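Local coordinates for NS3-like protein (Alongshan virus, PDB 6M40), which is probably an RNA helicase that couples hydrolysis of ATP or other nucleoside triphosphates to the unwinding of viral RNA, at residues H93-L97 / H124-L128; S46-A52 / D110-D116; S361-R367 / Y384-G389; T286-A291 / A319-H324. All blocks are in the same frame, centred on the assembly; numbering follows the deposited sequence.

Contact 1: H93-L97 / H124-L128; sequences HQTLL and HTKVL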
# COMPACT_ATOMS: atom_id res chain seq x y z
N HIS A 93 -1.25 -7.75 5.50
CA HIS A 93 -0.15 -7.16 6.25
C HIS A 93 -0.63 -6.65 7.60
O HIS A 93 -0.17 -7.08 8.66
CB HIS A 93 0.48 -6.00 5.47
CG HIS A 93 1.24 -6.44 4.25
ND1 HIS A 93 1.42 -5.62 3.16
CD2 HIS A 93 1.89 -7.59 3.96
CE1 HIS A 93 2.14 -6.25 2.25
NE2 HIS A 93 2.44 -7.45 2.71
N GLN A 94 -1.59 -5.73 7.56
CA GLN A 94 -2.12 -5.12 8.78
C GLN A 94 -2.44 -6.18 9.84
O GLN A 94 -1.84 -6.18 10.91
CB GLN A 94 -3.35 -4.28 8.44
CG GLN A 94 -3.49 -3.03 9.31
CD GLN A 94 -4.34 -1.95 8.67
OE1 GLN A 94 -4.60 -1.96 7.46
NE2 GLN A 94 -4.77 -1.00 9.48
N THR A 95 -3.38 -7.08 9.56
CA THR A 95 -3.84 -7.91 10.67
C THR A 95 -2.85 -9.02 11.04
O THR A 95 -3.05 -9.67 12.06
CB THR A 95 -5.22 -8.54 10.42
OG1 THR A 95 -5.14 -9.64 9.51
CG2 THR A 95 -6.22 -7.50 9.91
N LEU A 96 -1.80 -9.25 10.26
CA LEU A 96 -0.71 -10.06 10.77
C LEU A 96 0.09 -9.28 11.80
O LEU A 96 0.41 -9.79 12.88
CB LEU A 96 0.22 -10.52 9.65
CG LEU A 96 1.18 -11.66 10.08
CD1 LEU A 96 2.06 -12.04 8.93
CD2 LEU A 96 2.05 -11.33 11.28
N LEU A 97 0.46 -8.05 11.47
CA LEU A 97 1.12 -7.20 12.45
C LEU A 97 0.31 -7.17 13.74
O LEU A 97 0.85 -7.42 14.82
CB LEU A 97 1.30 -5.79 11.88
CG LEU A 97 2.13 -4.86 12.77
CD1 LEU A 97 3.52 -5.44 12.97
CD2 LEU A 97 2.22 -3.47 12.18
N HIS A 124 2.33 0.09 8.28
CA HIS A 124 2.26 -1.24 8.88
C HIS A 124 3.09 -2.24 8.10
O HIS A 124 3.80 -3.05 8.70
CB HIS A 124 0.80 -1.65 9.00
CG HIS A 124 -0.04 -0.63 9.70
ND1 HIS A 124 -0.37 0.57 9.11
CD2 HIS A 124 -0.56 -0.59 10.95
CE1 HIS A 124 -1.09 1.29 9.95
NE2 HIS A 124 -1.22 0.61 11.07
N THR A 125 3.05 -2.17 6.76
CA THR A 125 3.95 -3.01 5.97
C THR A 125 5.39 -2.81 6.41
O THR A 125 6.13 -3.78 6.60
CB THR A 125 3.78 -2.69 4.49
OG1 THR A 125 2.39 -2.69 4.14
CG2 THR A 125 4.50 -3.72 3.64
N LYS A 126 5.80 -1.55 6.61
CA LYS A 126 7.19 -1.25 6.94
C LYS A 126 7.61 -1.92 8.24
O LYS A 126 8.60 -2.65 8.28
CB LYS A 126 7.38 0.26 7.04
CG LYS A 126 6.80 1.08 5.91
CD LYS A 126 7.81 1.28 4.79
CE LYS A 126 7.40 2.40 3.86
NZ LYS A 126 8.55 2.82 3.02
N VAL A 127 6.88 -1.66 9.32
CA VAL A 127 7.27 -2.22 10.61
C VAL A 127 7.15 -3.74 10.58
O VAL A 127 7.96 -4.45 11.18
CB VAL A 127 6.44 -1.60 11.74
CG1 VAL A 127 6.45 -0.08 11.63
CG2 VAL A 127 5.03 -2.10 11.69
N LEU A 128 6.14 -4.26 9.88
CA LEU A 128 6.03 -5.70 9.73
C LEU A 128 7.28 -6.27 9.06
O LEU A 128 7.83 -7.28 9.52
CB LEU A 128 4.78 -6.04 8.91
CG LEU A 128 4.46 -7.52 8.76
CD1 LEU A 128 4.29 -8.21 10.12
CD2 LEU A 128 3.19 -7.66 7.93
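Leu128 of helix 123-136 carries the apolar part of the contact with helix 93-102. Its CG stands opposite the backbone N (chi1 -175°), which sends the two methyls towards the other helix. Leu128 CD1 is shared between two leucines, lying 4.0 Å from Leu96 CD2 and 4.0 Å from Leu97 CD1; the Leu96 side chain crosses Leu128 at about a right angle, whereas Leu97 runs past it in the opposite sense. Leu128 CD2 reaches back to the start of helix 93-102, 3.5 Å from His93 O. Leu97 also touches the other helix with its second methyl, Leu97 CD2, which lies 3.9 Å from His124 CB.

Both histidines add ring contacts. Thr125 places CG2 over one face of the His93 imidazole, a CH-pi contact 4.0 Å from the ring centroid and 30° off its normal, while its hydroxyl OG1 is hydrogen-bonded to Ser122 OG. On the His124 ring it is Gln94 that lies over a face, with Gln94 CG 4.2 Å from His124 CD2.

The axes of the two short segments cross at 49° and come within 9.1 Å. Behind them, His93 and Leu96 rest on Ala52 of strand 48-53. Leu97, His124 and Val127 all touch Leu369 of helix 362-371, and Lys126 and Val127 pack on helix 328-339.

Contact 2: S46-A52 / D110-D116; sequences SNRVYVA and DVSYVLD
Asn47 and Asp110 join the two chain segments just ahead of the strands with two bonds: Asn47 N donates to Asp110 O at 3.0 Å, and Asn47 ND2 to Asp110 OD2 at 2.8 Å. The side-chain bond uses the anti lone pair of OD2, with amide and carboxylate planes nearly perpendicular (85°). Beyond it runs a parallel ladder in which Arg48, Tyr50 and Ala52 each turn their carbonyl to the other strand. Tyr50 is gripped through both backbone groups, N to Ser112 O and O from Val114 N, each at 2.9 Å. Ala52 O ends the ladder, accepting from Asp116 N at 3.1 Å.

Packing divides between the two faces. On one, Tyr50 turns a ring edge to Val111 CG1 and brings its CB 3.9 Å from Tyr113 CD2. On the other, Val49 CG2 lies 3.9 Å from Ser112 CB, and helix 31-42 covers Val49, Ser112 and Val114 through Leu42.

These are neighbouring inner strands of the six-stranded parallel sheet of a RecA-like P-loop NTPase domain. Strand 111-116 ends at Asp116, first residue of the DETH (Walker B) sequence, whose OD1 is salt-bridged to Lys31 of the P-loop.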
# COMPACT_ATOMS: atom_id res chain seq x y z
N SER A 46 10.21 -25.62 9.25
CA SER A 46 9.34 -24.89 10.15
C SER A 46 7.95 -25.52 10.17
O SER A 46 7.59 -26.31 9.29
CB SER A 46 9.25 -23.41 9.75
OG SER A 46 8.34 -23.22 8.68
N ASN A 47 7.17 -25.16 11.20
CA ASN A 47 5.90 -25.82 11.50
C ASN A 47 4.67 -25.05 11.05
O ASN A 47 3.63 -25.66 10.82
CB ASN A 47 5.77 -26.07 13.00
CG ASN A 47 6.90 -26.90 13.57
OD1 ASN A 47 7.50 -27.72 12.87
ND2 ASN A 47 7.20 -26.69 14.85
N ARG A 48 4.74 -23.72 10.97
CA ARG A 48 3.67 -22.91 10.41
C ARG A 48 4.28 -21.90 9.44
O ARG A 48 5.44 -21.51 9.59
CB ARG A 48 2.88 -22.15 11.48
CG ARG A 48 2.26 -23.01 12.56
CD ARG A 48 1.17 -22.24 13.30
NE ARG A 48 0.41 -23.11 14.20
CZ ARG A 48 -0.70 -22.74 14.83
NH1 ARG A 48 -1.20 -21.53 14.67
NH2 ARG A 48 -1.32 -23.61 15.62
N VAL A 49 3.48 -21.47 8.47
CA VAL A 49 3.90 -20.43 7.54
C VAL A 49 2.76 -19.44 7.36
O VAL A 49 1.65 -19.82 6.99
CB VAL A 49 4.34 -20.98 6.17
CG1 VAL A 49 4.45 -19.83 5.17
CG2 VAL A 49 5.65 -21.72 6.29
N TYR A 50 3.05 -18.16 7.59
CA TYR A 50 2.07 -17.10 7.48
C TYR A 50 2.23 -16.41 6.14
O TYR A 50 3.35 -16.12 5.72
CB TYR A 50 2.23 -16.11 8.64
CG TYR A 50 1.67 -16.65 9.93
CD1 TYR A 50 2.41 -17.52 10.73
CD2 TYR A 50 0.41 -16.29 10.36
CE1 TYR A 50 1.88 -18.02 11.92
CE2 TYR A 50 -0.12 -16.78 11.55
CZ TYR A 50 0.62 -17.64 12.32
OH TYR A 50 0.08 -18.11 13.49
N VAL A 51 1.11 -16.18 5.46
CA VAL A 51 1.11 -15.54 4.15
C VAL A 51 0.29 -14.26 4.26
O VAL A 51 -0.83 -14.29 4.77
CB VAL A 51 0.54 -16.47 3.06
CG1 VAL A 51 0.63 -15.79 1.70
CG2 VAL A 51 1.29 -17.80 3.05
N ALA A 52 0.85 -13.15 3.78
CA ALA A 52 0.19 -11.87 3.97
C ALA A 52 0.36 -11.00 2.73
O ALA A 52 1.39 -11.02 2.06
CB ALA A 52 0.72 -11.12 5.19
N ASP A 110 9.90 -21.22 14.81
CA ASP A 110 9.44 -22.24 13.88
C ASP A 110 8.34 -21.70 12.97
O ASP A 110 7.50 -22.46 12.48
CB ASP A 110 8.93 -23.47 14.63
CG ASP A 110 7.73 -23.18 15.53
OD1 ASP A 110 7.61 -22.05 16.04
OD2 ASP A 110 6.90 -24.09 15.73
N VAL A 111 8.34 -20.39 12.73
CA VAL A 111 7.33 -19.74 11.90
C VAL A 111 8.03 -19.00 10.78
O VAL A 111 8.79 -18.05 11.04
CB VAL A 111 6.44 -18.78 12.71
CG1 VAL A 111 5.36 -18.21 11.81
CG2 VAL A 111 5.82 -19.48 13.90
N SER A 112 7.75 -19.40 9.55
CA SER A 112 8.26 -18.73 8.36
C SER A 112 7.15 -17.89 7.75
O SER A 112 5.96 -18.16 7.93
CB SER A 112 8.79 -19.75 7.35
OG SER A 112 10.01 -20.30 7.80
N TYR A 113 7.55 -16.83 7.05
CA TYR A 113 6.62 -15.83 6.54
C TYR A 113 6.80 -15.72 5.02
O TYR A 113 7.88 -16.02 4.50
CB TYR A 113 6.82 -14.48 7.27
CG TYR A 113 6.78 -14.64 8.80
CD1 TYR A 113 7.91 -15.06 9.51
CD2 TYR A 113 5.61 -14.39 9.52
CE1 TYR A 113 7.87 -15.22 10.89
CE2 TYR A 113 5.58 -14.55 10.92
CZ TYR A 113 6.71 -14.96 11.59
OH TYR A 113 6.70 -15.12 12.96
N VAL A 114 5.72 -15.38 4.32
CA VAL A 114 5.76 -15.05 2.90
C VAL A 114 4.98 -13.75 2.73
O VAL A 114 3.77 -13.72 2.99
CB VAL A 114 5.15 -16.15 2.01
CG1 VAL A 114 4.88 -15.61 0.61
CG2 VAL A 114 6.05 -17.38 1.93
N LEU A 115 5.66 -12.70 2.31
CA LEU A 115 5.05 -11.38 2.19
C LEU A 115 5.00 -10.96 0.73
O LEU A 115 6.01 -11.04 0.02
CB LEU A 115 5.82 -10.35 3.00
CG LEU A 115 5.63 -10.32 4.52
CD1 LEU A 115 6.05 -11.61 5.19
CD2 LEU A 115 6.43 -9.14 5.05
N ASP A 116 3.84 -10.50 0.30
CA ASP A 116 3.60 -10.10 -1.08
C ASP A 116 3.31 -8.61 -1.13
O ASP A 116 2.59 -8.08 -0.27
CB ASP A 116 2.42 -10.89 -1.68
CG ASP A 116 2.15 -10.56 -3.13
OD1 ASP A 116 3.04 -10.01 -3.81
OD2 ASP A 116 1.03 -10.84 -3.60

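Contact 3: S361-R367 / Y384-G389; sequences SKDQVYR and YSAEGG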
# COMPACT_ATOMS: atom_id res chain seq x y z
N SER A 361 6.58 5.73 22.92
CA SER A 361 7.22 4.65 23.65
C SER A 361 6.79 3.32 23.07
O SER A 361 5.74 3.22 22.43
CB SER A 361 6.86 4.74 25.13
OG SER A 361 5.49 5.07 25.27
N LYS A 362 7.62 2.30 23.28
CA LYS A 362 7.35 0.97 22.78
C LYS A 362 5.86 0.62 22.90
O LYS A 362 5.26 0.12 21.94
CB LYS A 362 8.21 -0.05 23.54
CG LYS A 362 8.17 -1.48 23.01
CD LYS A 362 9.15 -2.39 23.77
CE LYS A 362 9.08 -3.82 23.24
NZ LYS A 362 9.46 -4.86 24.22
N ASP A 363 5.23 0.94 24.03
CA ASP A 363 3.84 0.53 24.23
C ASP A 363 2.84 1.46 23.55
O ASP A 363 1.81 0.99 23.07
CB ASP A 363 3.52 0.40 25.72
CG ASP A 363 4.46 1.19 26.61
OD1 ASP A 363 4.72 2.36 26.30
OD2 ASP A 363 4.92 0.63 27.62
N GLN A 364 3.11 2.76 23.50
CA GLN A 364 2.25 3.61 22.69
C GLN A 364 2.17 3.14 21.24
O GLN A 364 1.13 3.29 20.62
CB GLN A 364 2.72 5.06 22.71
CG GLN A 364 2.71 5.73 24.06
CD GLN A 364 3.14 7.18 23.97
OE1 GLN A 364 4.31 7.48 23.77
NE2 GLN A 364 2.18 8.09 24.10
N VAL A 365 3.25 2.56 20.70
CA VAL A 365 3.16 2.09 19.32
C VAL A 365 2.58 0.69 19.26
O VAL A 365 1.94 0.34 18.28
CB VAL A 365 4.52 2.19 18.58
CG1 VAL A 365 5.27 3.49 18.93
CG2 VAL A 365 5.41 0.97 18.81
N TYR A 366 2.72 -0.12 20.33
CA TYR A 366 1.99 -1.37 20.42
C TYR A 366 0.50 -1.11 20.44
O TYR A 366 -0.26 -1.68 19.64
CB TYR A 366 2.41 -2.14 21.66
CG TYR A 366 3.52 -3.15 21.44
CD1 TYR A 366 4.08 -3.36 20.18
CD2 TYR A 366 3.98 -3.94 22.49
CE1 TYR A 366 5.07 -4.30 19.98
CE2 TYR A 366 4.97 -4.88 22.29
CZ TYR A 366 5.51 -5.06 21.03
OH TYR A 366 6.49 -6.01 20.86
N ARG A 367 0.04 -0.26 21.35
CA ARG A 367 -1.42 -0.01 21.41
C ARG A 367 -1.98 0.47 20.05
O ARG A 367 -3.12 0.14 19.66
CB ARG A 367 -1.73 0.98 22.53
CG ARG A 367 -1.36 0.39 23.94
CD ARG A 367 -2.06 -0.98 24.14
NE ARG A 367 -3.52 -0.82 24.00
CZ ARG A 367 -4.31 -0.39 24.99
NH1 ARG A 367 -3.75 -0.08 26.19
NH2 ARG A 367 -5.63 -0.24 24.78
N TYR A 384 -3.28 7.13 24.34
CA TYR A 384 -2.54 6.15 25.14
C TYR A 384 -1.41 6.86 25.86
O TYR A 384 -0.67 7.65 25.26
CB TYR A 384 -2.01 5.01 24.27
CG TYR A 384 -3.11 4.27 23.53
CD1 TYR A 384 -4.15 3.65 24.22
CD2 TYR A 384 -3.11 4.19 22.15
CE1 TYR A 384 -5.15 2.98 23.54
CE2 TYR A 384 -4.10 3.53 21.47
CZ TYR A 384 -5.12 2.93 22.16
OH TYR A 384 -6.12 2.27 21.48
N SER A 385 -1.29 6.59 27.15
CA SER A 385 -0.25 7.19 27.96
C SER A 385 1.12 6.67 27.52
O SER A 385 1.24 5.86 26.60
CB SER A 385 -0.48 6.87 29.44
OG SER A 385 -0.22 5.50 29.67
N ALA A 386 2.16 7.13 28.21
CA ALA A 386 3.50 6.62 27.94
C ALA A 386 3.64 5.15 28.33
O ALA A 386 4.53 4.46 27.81
CB ALA A 386 4.55 7.44 28.69
N GLU A 387 2.80 4.66 29.23
CA GLU A 387 2.85 3.28 29.67
C GLU A 387 1.85 2.39 28.95
O GLU A 387 1.74 1.20 29.25
CB GLU A 387 2.64 3.23 31.19
CG GLU A 387 3.84 3.75 32.03
CD GLU A 387 4.14 5.24 31.86
OE1 GLU A 387 5.31 5.60 31.63
OE2 GLU A 387 3.22 6.07 31.98
N GLY A 388 1.11 2.95 27.99
CA GLY A 388 0.23 2.18 27.15
C GLY A 388 -1.20 2.11 27.62
O GLY A 388 -2.04 1.52 26.94
N GLY A 389 -1.50 2.69 28.78
CA GLY A 389 -2.85 2.67 29.28
C GLY A 389 -3.69 3.81 28.75
O GLY A 389 -3.19 4.86 28.35
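Arg367 doubles back on Tyr384, meeting the ring at both ends of its side chain, with CB and with the guanidinium. The contact sets the start of helix 362-371, with Ser361 as its N-cap, against a type I beta turn from Ser385 to Gly388. Ser385 also makes an ST turn, its OG accepting from Glu387 N at 3.2 Å. Both segments belong to the helical region towards the C-terminal end of the chain, consistent with the third domain of flavivirus NS3 helicases.

Arg367 CB sits over the ring centre, 3.6 Å from the Tyr384 centroid and 13° off the normal, a CH-pi contact. Bends at chi2 and chi3 then return the guanidinium, so that Arg367 NH2 comes 3.5 Å from Tyr384 CE1, which lies over one guanidinium face towards its rim. The two planes are 43° apart, too inclined for a parallel stack.

Having no side chain, Gly388 can bring its CA 4.0 Å from Asp363 CB, close against the first helical turn; its positive phi of 94° is a conformation open mainly to glycine. Ser361 OG lies 2.8 Å from Ala386 O.

Gln364 links the two parts through both ends of its amide. Its OE1 accepts from Ser361 N at 3.0 Å on a lone pair in the carbonyl plane, while its NE2 donates to Tyr384 O at 3.1 Å.

Contact 4: T286-A291 / A319-H324; sequences TPSTQA and APVLDH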
# COMPACT_ATOMS: atom_id res chain seq x y z
N THR A 286 2.06 15.49 -5.49
CA THR A 286 3.43 15.12 -5.76
C THR A 286 3.50 14.27 -7.02
O THR A 286 2.55 13.55 -7.33
CB THR A 286 4.03 14.33 -4.59
OG1 THR A 286 3.96 15.11 -3.39
CG2 THR A 286 5.48 13.91 -4.85
N PRO A 287 4.61 14.33 -7.76
CA PRO A 287 4.89 13.27 -8.74
C PRO A 287 4.97 11.92 -8.04
O PRO A 287 5.84 11.70 -7.19
CB PRO A 287 6.24 13.69 -9.34
CG PRO A 287 6.87 14.52 -8.28
CD PRO A 287 5.74 15.28 -7.66
N SER A 288 4.04 11.03 -8.38
CA SER A 288 4.04 9.70 -7.79
C SER A 288 5.42 9.06 -7.87
O SER A 288 6.24 9.44 -8.71
CB SER A 288 2.99 8.82 -8.47
OG SER A 288 3.02 8.98 -9.88
N THR A 289 5.67 8.12 -6.98
CA THR A 289 6.95 7.44 -6.94
C THR A 289 7.04 6.42 -8.07
O THR A 289 6.03 6.00 -8.64
CB THR A 289 7.15 6.76 -5.59
OG1 THR A 289 6.14 5.76 -5.42
CG2 THR A 289 7.05 7.79 -4.48
N GLN A 290 8.27 6.03 -8.38
CA GLN A 290 8.48 4.98 -9.37
C GLN A 290 7.66 3.74 -9.04
O GLN A 290 7.04 3.14 -9.92
CB GLN A 290 9.97 4.64 -9.45
CG GLN A 290 10.85 5.86 -9.65
CD GLN A 290 12.27 5.51 -10.04
OE1 GLN A 290 12.55 4.42 -10.52
NE2 GLN A 290 13.19 6.45 -9.83
N ALA A 291 7.63 3.37 -7.76
CA ALA A 291 6.91 2.17 -7.36
C ALA A 291 5.40 2.36 -7.50
O ALA A 291 4.67 1.40 -7.79
CB ALA A 291 7.27 1.80 -5.93
N ALA A 319 11.93 10.72 -10.48
CA ALA A 319 11.02 10.71 -9.36
C ALA A 319 11.53 9.78 -8.26
O ALA A 319 12.39 8.93 -8.51
CB ALA A 319 9.63 10.30 -9.81
N PRO A 320 11.00 9.89 -7.04
CA PRO A 320 11.52 9.07 -5.94
C PRO A 320 11.12 7.62 -6.11
O PRO A 320 9.98 7.30 -6.48
CB PRO A 320 10.89 9.70 -4.69
CG PRO A 320 9.86 10.70 -5.18
CD PRO A 320 9.77 10.60 -6.66
N VAL A 321 12.06 6.73 -5.81
CA VAL A 321 11.89 5.31 -6.07
C VAL A 321 10.71 4.75 -5.28
O VAL A 321 9.65 4.44 -5.84
CB VAL A 321 13.19 4.54 -5.76
CG1 VAL A 321 13.07 3.09 -6.21
CG2 VAL A 321 14.37 5.22 -6.43
N LEU A 322 10.88 4.60 -3.97
CA LEU A 322 9.88 3.94 -3.13
C LEU A 322 8.98 4.90 -2.37
O LEU A 322 7.76 4.70 -2.34
CB LEU A 322 10.58 3.01 -2.12
CG LEU A 322 11.03 1.64 -2.61
CD1 LEU A 322 12.11 1.06 -1.71
CD2 LEU A 322 9.84 0.70 -2.70
N ASP A 323 9.54 5.93 -1.76
CA ASP A 323 8.78 6.86 -0.93
C ASP A 323 9.31 8.27 -1.16
O ASP A 323 10.52 8.46 -1.34
CB ASP A 323 8.87 6.49 0.57
CG ASP A 323 7.63 5.77 1.10
OD1 ASP A 323 6.60 6.42 1.35
OD2 ASP A 323 7.69 4.53 1.28
N HIS A 324 8.40 9.23 -1.20
CA HIS A 324 8.83 10.62 -1.21
C HIS A 324 9.66 10.90 0.04
O HIS A 324 9.29 10.45 1.13
CB HIS A 324 7.63 11.55 -1.28
CG HIS A 324 7.99 13.01 -1.33
ND1 HIS A 324 8.54 13.67 -0.25
CD2 HIS A 324 7.90 13.92 -2.32
CE1 HIS A 324 8.75 14.93 -0.57
NE2 HIS A 324 8.38 15.11 -1.82
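Gln290 stretches its side chain along the loop 319-324 and bonds to it at both ends of the residue. The chain is extended beyond CG, and NE2 donates an almost straight bond to Ala319 O, 2.9 Å long with 174° at the hydrogen. That oxygen lies in the amide plane of Gln290, although the donor stands 28° out of the carbonyl plane of Ala319. Val321 crosses the same amide obliquely, its CG2 3.8 Å from Gln290 NE2.

The backbone continues the series. Gln290 N donates to Pro320 O at 2.9 Å and Ala291 N to Val321 O at 3.0 Å, the latter nearly in line with the carbonyl bond. Three successive loop carbonyls are thus taken up by one side chain and by the first two N-H groups of helix 290-297. Thr289, the N-cap, takes the next N-H, its OG1 accepting from Gln292 N. Its methyl CG2 turns instead to the loop, 4.1 Å from Pro320 CG.

Outer van der Waals contacts flank this core. Thr286 CG2 lies 3.5 Å from His324 CD2, the two side chains crossing at a slant, and at the other end an apolar pair forms, Ala291 CB 4.3 Å from Leu322 CD2.

What forms is a helix N-terminus capped by its own threonine, whose first two N-H groups are bonded to carbonyls of a loop distant in sequence. It lies at the strand-to-helix junction of the second RecA-like domain, whose helix 290-297 carries the start of the QRRGRIGR sequence, motif VI of the superfamily 2 helicases.

Overall arrangement
Contacts 1 and 2 interlock in the N-terminal P-loop domain: their segments alternate along the chain, their centres are 13 Å apart, and Leu96 packs on Tyr50, seating helix 93-102 on the parallel sheet. Contact 4 follows in the chain, in the second RecA-like domain, and contact 3 comes last, in the C-terminal helical region. Contacts 1 and 4 have centres 21 Å apart yet are tied by the salt bridge between Lys126 NZ and Asp323 OD2, 2.6 Å long. Contact 3, centred 18 Å from contact 1, does not touch it, but its helix 362-371 does. Contact 1 therefore lies where three parts of the helicase meet.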